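Local coordinates for protein RAP1B (Serratia marcescens, PDB 4AX2) that probably acts as an immunity protein that neutralises a type VI-secreted amidase toxin and so gives the producing bacterium self-resistance, at residues 29-32 / 33-37; 82-85 / 86-90; 121-124 / 125-128. All blocks are in the same frame, centred on the assembly; numbering follows the deposited sequence.

Contact 1: 29-32 / 33-37; sequences KQMP and YHQVV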
# COMPACT_ATOMS: atom_id res chain seq x y z
N LYS A 29 -9.78 3.66 -11.71
CA LYS A 29 -10.17 3.74 -13.12
C LYS A 29 -9.21 4.58 -13.95
O LYS A 29 -9.17 4.43 -15.16
CB LYS A 29 -11.58 4.30 -13.23
CG LYS A 29 -12.62 3.35 -12.67
CD LYS A 29 -14.01 3.92 -12.75
CE LYS A 29 -15.05 2.83 -12.59
NZ LYS A 29 -16.43 3.40 -12.54
N GLN A 30 -8.45 5.46 -13.30
CA GLN A 30 -7.43 6.28 -13.96
C GLN A 30 -6.04 5.61 -14.02
O GLN A 30 -5.12 6.14 -14.66
CB GLN A 30 -7.37 7.68 -13.34
CG GLN A 30 -6.92 7.75 -11.90
CD GLN A 30 -6.90 9.17 -11.38
OE1 GLN A 30 -5.85 9.69 -10.99
NE2 GLN A 30 -8.06 9.81 -11.37
N MET A 31 -5.87 4.46 -13.36
CA MET A 31 -4.57 3.79 -13.30
C MET A 31 -4.29 2.96 -14.53
O MET A 31 -5.19 2.31 -15.03
CB MET A 31 -4.49 2.80 -12.14
CG MET A 31 -4.31 3.42 -10.79
SD MET A 31 -4.45 2.16 -9.53
CE MET A 31 -4.23 3.29 -8.14
N PRO A 32 -3.02 2.88 -14.95
CA PRO A 32 -2.73 1.82 -15.91
C PRO A 32 -3.05 0.47 -15.30
O PRO A 32 -2.81 0.27 -14.09
CB PRO A 32 -1.23 1.97 -16.16
CG PRO A 32 -0.72 2.62 -14.94
CD PRO A 32 -1.80 3.56 -14.49
N TYR A 33 -3.56 -0.45 -16.11
CA TYR A 33 -3.98 -1.76 -15.62
C TYR A 33 -2.91 -2.51 -14.80
O TYR A 33 -3.26 -3.18 -13.83
CB TYR A 33 -4.45 -2.65 -16.77
CG TYR A 33 -5.73 -2.20 -17.47
CD1 TYR A 33 -6.84 -1.75 -16.74
CD2 TYR A 33 -5.85 -2.28 -18.85
CE1 TYR A 33 -8.02 -1.40 -17.38
CE2 TYR A 33 -7.01 -1.92 -19.50
CZ TYR A 33 -8.10 -1.47 -18.76
OH TYR A 33 -9.26 -1.13 -19.42
N HIS A 34 -1.63 -2.42 -15.19
CA HIS A 34 -0.60 -3.11 -14.44
C HIS A 34 -0.56 -2.64 -13.01
O HIS A 34 -0.37 -3.43 -12.10
CB HIS A 34 0.79 -3.02 -15.12
CG HIS A 34 1.33 -1.61 -15.29
ND1 HIS A 34 2.02 -0.97 -14.33
CD2 HIS A 34 1.30 -0.76 -16.38
CE1 HIS A 34 2.40 0.24 -14.76
NE2 HIS A 34 1.97 0.37 -16.04
N GLN A 35 -0.81 -1.35 -12.78
CA GLN A 35 -0.91 -0.83 -11.42
C GLN A 35 -2.10 -1.38 -10.65
O GLN A 35 -1.97 -1.67 -9.46
CB GLN A 35 -0.94 0.70 -11.42
CG GLN A 35 -0.86 1.30 -10.02
CD GLN A 35 0.47 1.03 -9.32
OE1 GLN A 35 1.54 1.20 -9.91
NE2 GLN A 35 0.41 0.61 -8.05
N VAL A 36 -3.24 -1.56 -11.31
CA VAL A 36 -4.41 -2.15 -10.65
C VAL A 36 -4.11 -3.54 -10.11
O VAL A 36 -4.55 -3.89 -9.02
CB VAL A 36 -5.63 -2.22 -11.57
CG1 VAL A 36 -6.84 -2.78 -10.81
CG2 VAL A 36 -5.92 -0.84 -12.15
N VAL A 37 -3.35 -4.32 -10.86
CA VAL A 37 -2.94 -5.64 -10.42
C VAL A 37 -2.13 -5.52 -9.13
O VAL A 37 -2.30 -6.33 -8.22
CB VAL A 37 -2.11 -6.36 -11.49
CG1 VAL A 37 -1.57 -7.67 -10.93
CG2 VAL A 37 -2.94 -6.59 -12.77

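Contact 2: 82-85 / 86-90; sequences INVL and IDKYK. With EDO (1,2-ethanediol), chain G.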
# COMPACT_ATOMS: atom_id res chain seq x y z
N ILE A 82 -0.58 -14.63 -8.74
CA ILE A 82 -0.48 -13.56 -7.72
C ILE A 82 -0.29 -14.15 -6.32
O ILE A 82 0.53 -13.69 -5.55
CB ILE A 82 -1.72 -12.65 -7.73
CG1 ILE A 82 -1.70 -11.75 -8.97
CG2 ILE A 82 -1.81 -11.79 -6.46
CD1 ILE A 82 -0.56 -10.73 -8.95
N ASN A 83 -1.06 -15.19 -5.99
CA ASN A 83 -1.02 -15.74 -4.65
C ASN A 83 0.29 -16.43 -4.35
O ASN A 83 0.81 -16.28 -3.27
CB ASN A 83 -2.23 -16.63 -4.38
CG ASN A 83 -3.49 -15.83 -4.16
OD1 ASN A 83 -3.52 -14.62 -4.39
ND2 ASN A 83 -4.55 -16.50 -3.71
N VAL A 84 0.83 -17.18 -5.31
CA VAL A 84 2.17 -17.75 -5.14
C VAL A 84 3.22 -16.63 -4.87
O VAL A 84 4.05 -16.76 -3.97
CB VAL A 84 2.57 -18.63 -6.34
CG1 VAL A 84 4.05 -18.96 -6.27
CG2 VAL A 84 1.75 -19.93 -6.38
N LEU A 85 3.17 -15.56 -5.65
CA LEU A 85 4.10 -14.43 -5.43
C LEU A 85 3.93 -13.80 -4.05
O LEU A 85 4.92 -13.60 -3.33
CB LEU A 85 3.98 -13.41 -6.56
CG LEU A 85 5.02 -12.28 -6.50
CD1 LEU A 85 6.44 -12.85 -6.56
CD2 LEU A 85 4.73 -11.30 -7.62
N ILE A 86 2.68 -13.57 -3.62
CA ILE A 86 2.42 -13.07 -2.26
C ILE A 86 3.09 -13.98 -1.24
O ILE A 86 3.75 -13.53 -0.31
CB ILE A 86 0.91 -12.96 -1.96
CG1 ILE A 86 0.26 -11.84 -2.79
CG2 ILE A 86 0.67 -12.75 -0.46
CD1 ILE A 86 -1.27 -11.86 -2.81
N ASP A 87 2.93 -15.30 -1.45
CA ASP A 87 3.47 -16.28 -0.52
C ASP A 87 4.99 -16.21 -0.42
O ASP A 87 5.54 -16.54 0.62
CB ASP A 87 3.01 -17.70 -0.89
CG ASP A 87 1.54 -17.93 -0.60
OD1 ASP A 87 0.96 -17.11 0.16
OD2 ASP A 87 0.96 -18.93 -1.12
N LYS A 88 5.66 -15.76 -1.47
CA LYS A 88 7.12 -15.62 -1.46
C LYS A 88 7.59 -14.37 -0.69
O LYS A 88 8.78 -14.27 -0.35
CB LYS A 88 7.66 -15.66 -2.90
CG LYS A 88 7.44 -17.02 -3.55
CD LYS A 88 7.99 -17.09 -4.98
CE LYS A 88 7.62 -18.40 -5.67
NZ LYS A 88 7.90 -18.33 -7.14
N TYR A 89 6.67 -13.46 -0.36
CA TYR A 89 6.99 -12.21 0.37
C TYR A 89 6.44 -12.11 1.80
O TYR A 89 7.13 -11.63 2.71
CB TYR A 89 6.52 -11.00 -0.45
CG TYR A 89 7.45 -10.71 -1.59
CD1 TYR A 89 7.41 -11.45 -2.76
CD2 TYR A 89 8.41 -9.71 -1.49
CE1 TYR A 89 8.30 -11.22 -3.79
CE2 TYR A 89 9.30 -9.45 -2.53
CZ TYR A 89 9.25 -10.22 -3.68
OH TYR A 89 10.11 -9.99 -4.73
N LYS A 90 5.21 -12.59 2.00
CA LYS A 90 4.43 -12.20 3.18
C LYS A 90 4.93 -12.68 4.53
O LYS A 90 4.65 -12.02 5.55
CB LYS A 90 2.97 -12.65 3.01
CG LYS A 90 2.79 -14.16 3.02
CD LYS A 90 1.30 -14.50 2.97
CE LYS A 90 1.06 -16.00 3.15
NZ LYS A 90 -0.37 -16.41 2.98
C1 EDO G . 12.32 -7.98 -3.33
O1 EDO G . 12.15 -8.94 -4.35
C2 EDO G . 12.21 -6.62 -3.94
O2 EDO G . 12.81 -5.68 -3.06

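Contact 3: 121-124 / 125-128; sequences DKLS and RQLI. With EDO (1,2-ethanediol), chain E.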
# COMPACT_ATOMS: atom_id res chain seq x y z
N ASP A 121 6.11 -6.24 -10.49
CA ASP A 121 5.99 -5.33 -11.62
C ASP A 121 5.93 -6.11 -12.95
O ASP A 121 5.08 -5.85 -13.81
CB ASP A 121 7.09 -4.29 -11.66
CG ASP A 121 6.90 -3.29 -12.79
OD1 ASP A 121 5.89 -2.56 -12.81
OD2 ASP A 121 7.77 -3.25 -13.67
N LYS A 122 6.81 -7.10 -13.10
CA LYS A 122 6.82 -7.96 -14.29
C LYS A 122 5.51 -8.75 -14.41
O LYS A 122 4.87 -8.75 -15.47
CB LYS A 122 8.03 -8.92 -14.21
CG LYS A 122 8.17 -9.89 -15.39
CD LYS A 122 9.54 -10.55 -15.40
CE LYS A 122 9.70 -11.51 -16.57
NZ LYS A 122 11.06 -12.14 -16.65
N LEU A 123 5.10 -9.40 -13.33
CA LEU A 123 3.86 -10.21 -13.34
C LEU A 123 2.62 -9.37 -13.63
O LEU A 123 1.73 -9.82 -14.35
CB LEU A 123 3.69 -11.00 -12.05
CG LEU A 123 2.47 -11.93 -11.90
CD1 LEU A 123 2.51 -13.07 -12.92
CD2 LEU A 123 2.44 -12.48 -10.48
N SER A 124 2.58 -8.15 -13.09
CA SER A 124 1.44 -7.24 -13.24
C SER A 124 1.12 -6.89 -14.70
O SER A 124 -0.03 -6.59 -15.05
CB SER A 124 1.67 -5.95 -12.43
OG SER A 124 2.61 -5.08 -13.02
N ARG A 125 2.15 -6.92 -15.54
CA ARG A 125 2.00 -6.66 -16.96
C ARG A 125 1.55 -7.91 -17.70
O ARG A 125 0.74 -7.83 -18.62
CB ARG A 125 3.31 -6.13 -17.53
CG ARG A 125 3.63 -4.75 -16.99
CD ARG A 125 5.09 -4.37 -17.18
NE ARG A 125 5.39 -3.19 -16.37
CZ ARG A 125 5.13 -1.93 -16.71
NH1 ARG A 125 4.57 -1.64 -17.89
NH2 ARG A 125 5.44 -0.95 -15.87
N GLN A 126 2.04 -9.07 -17.25
CA GLN A 126 1.71 -10.35 -17.89
C GLN A 126 0.25 -10.77 -17.73
O GLN A 126 -0.29 -11.45 -18.61
CB GLN A 126 2.61 -11.46 -17.32
CG GLN A 126 4.09 -11.23 -17.58
CD GLN A 126 4.97 -12.29 -16.95
OE1 GLN A 126 4.68 -12.79 -15.87
NE2 GLN A 126 6.06 -12.63 -17.64
N LEU A 127 -0.40 -10.35 -16.65
CA LEU A 127 -1.75 -10.82 -16.31
C LEU A 127 -2.89 -9.96 -16.87
O LEU A 127 -4.06 -10.16 -16.49
CB LEU A 127 -1.88 -10.93 -14.78
CG LEU A 127 -0.93 -11.94 -14.12
CD1 LEU A 127 -1.15 -11.99 -12.62
CD2 LEU A 127 -1.06 -13.33 -14.75
N ILE A 128 -2.54 -8.99 -17.71
CA ILE A 128 -3.51 -8.07 -18.32
C ILE A 128 -3.68 -8.39 -19.80
O ILE A 128 -2.69 -8.46 -20.54
CB ILE A 128 -3.10 -6.59 -18.13
CG1 ILE A 128 -3.15 -6.21 -16.64
CG2 ILE A 128 -3.99 -5.65 -18.94
CD1 ILE A 128 -4.51 -6.43 -15.97
C1 EDO E . 6.22 1.46 -19.10
O1 EDO E . 5.39 0.59 -19.87
C2 EDO E . 5.36 2.63 -18.61
O2 EDO E . 5.01 2.38 -17.25

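Contact 1: 29-32 / 33-37
Met31 and Pro32 pack against the first turn of helix 33-49; both touch Gln35, while Val36 meets Met31 and His34 meets Pro32. Met31 CB lies 3.9 Å from Val36 CG2, an apolar pair between the residue before the N-cap, Pro32, and the fourth residue after it, the N'-N4 pairing of a hydrophobic staple. Farther out, the extended Met31 chain crosses Gln35 at a slant, and its SD rests 3.7 Å from Gln35 CG. Gln35 starts with CG opposite the backbone N (chi1 -172°) and bends at chi2, which keeps its aliphatic part by the methionine while the amide leads off and gives its NE2 hydrogen to Glu39.

The pyrrolidine of Pro32 packs on His34. Pro32 CG sits over one face of the imidazole, 4.1 Å from its centroid and 29° off the ring normal, a CH-pi contact, while Pro32 CB lies 3.6 Å from His34 NE2. The imidazole is turned back over the proline because chi1 of His34, 60°, places CG between the backbone N and the carbonyl carbon.

Behind these side chains, Pro32 O points into the first turn of the helix. It receives two weak bonds, an i to i+3 bond from Gln35 N at 2.9 Å and an i to i+4 bond from Val36 N at 3.4 Å.

The staple packs the end of the loop after helix 26-29 on the first turn of helix 33-49. His34 also packs on Ser124 and Arg125 of helix 118-126, Tyr33 reaches helix 136-140 through Trp136 and a hydrogen bond from its hydroxyl to Asp139, and Met31 and Gln35 both pack on His116 of the second subunit.

Contact 2: 82-85 / 86-90
Ile82 with Ile86 and Leu85 with Tyr89 are i to i+4 side-chain pairs in the last turns of helix 75-89, part of an all-helical fold. The inward pair, Ile82 and Ile86, crosses at a slant, with CG2 of Ile82 3.7 Å from CD1 of Ile86. Ile82 continues onto Val37 of helix 33-49 and onto Leu120 and Leu123 of helix 118-126, while Ile86 reaches Leu114 of helix 107-116. On the outer side Val84 lies alongside Lys88, a doubtful contact since it rests on one of two lysine conformers.

The backbone bonding changes along these turns. Ile86 N bonds to Ile82 O at 2.9 Å and 167°, regular alpha geometry. Two residues on, Lys88 N makes a 2.9 Å bond to Leu85 O, three residues back, from well above the carbonyl plane, and its bond to Val84 O is weak. Ile86 O then accepts from both Tyr89 N and Lys90 N.

Lys90 bridges back to Asp87 through a weak salt bridge and is also held by Gln48. Tyr89 lies alongside Leu85: CD1 of Leu85 is 3.7 Å from Tyr89 CE1, and Leu85 O meets the ring edge in its plane, 3.3 Å from CD1 of Tyr89.

Contact 3: 121-124 / 125-128
Lys122 O is gripped by two backbone donors from the next turn: Arg125 N at 3.3 Å, approaching from well above the carbonyl plane, and Gln126 N through a weak bond at 3.4 Å. One residue earlier, Ser124 OG donates to Asp121 O at 2.7 Å. Chi1 of Ser124 (74°) makes this possible by folding OG back over its own helix.

Asp121 and Arg125 form a weak salt bridge, Asp121 OD1 to Arg125 NH2 at 3.5 Å, in one of two Asp121 conformers and so doubtful. There the carboxylate oxygen comes to the guanidinium edge near its plane, yet the two flat groups are turned 74° apart, so they do not lie flush as a two-pronged pair. Arg125 has a further, long and weak ion pair with Asp133, and its NH1 makes a weak bond to a bound ethanediol.

On the side facing helix 75-89 Leu123 CG meets Leu127 CD1 at 3.7 Å; both leucines also pack on Ile82 of that helix. Ser124 O, buried here, has no hydrogen-bonding partner in the model.

Leu127 N still reaches Leu123 O, but weakly at 3.2 Å, and Leu127 is the first residue to leave helical backbone angles. Mixed i-3 and i-4 bonding of this kind is common in the C-terminal turn of a helix, here helix 118-126.

How the contacts relate
All three contacts are local, but they sit at different helix ends: contact 1 opens helix 33-49, while contacts 2 and 3 close helices 75-89 and 118-126. Their apolar sides share one core: Val37 CG1 touches Ile82 CD1 at 3.8 Å, and Leu123 CD2 lies 3.8 Å from Leu85 CD2. Contacts 1 and 2 lie on opposite sides of the chain centre, with contact 3 touching both. Half of the six touching residues of contact 1 are buried, whereas contacts 2 and 3 each mix an inward apolar face with an exposed outer one. A proline carbonyl and hydrophobic staple accompany the helix start; relaxed backbone bonds and weak charged pairs at the surface, one of them doubtful, accompany the two ends.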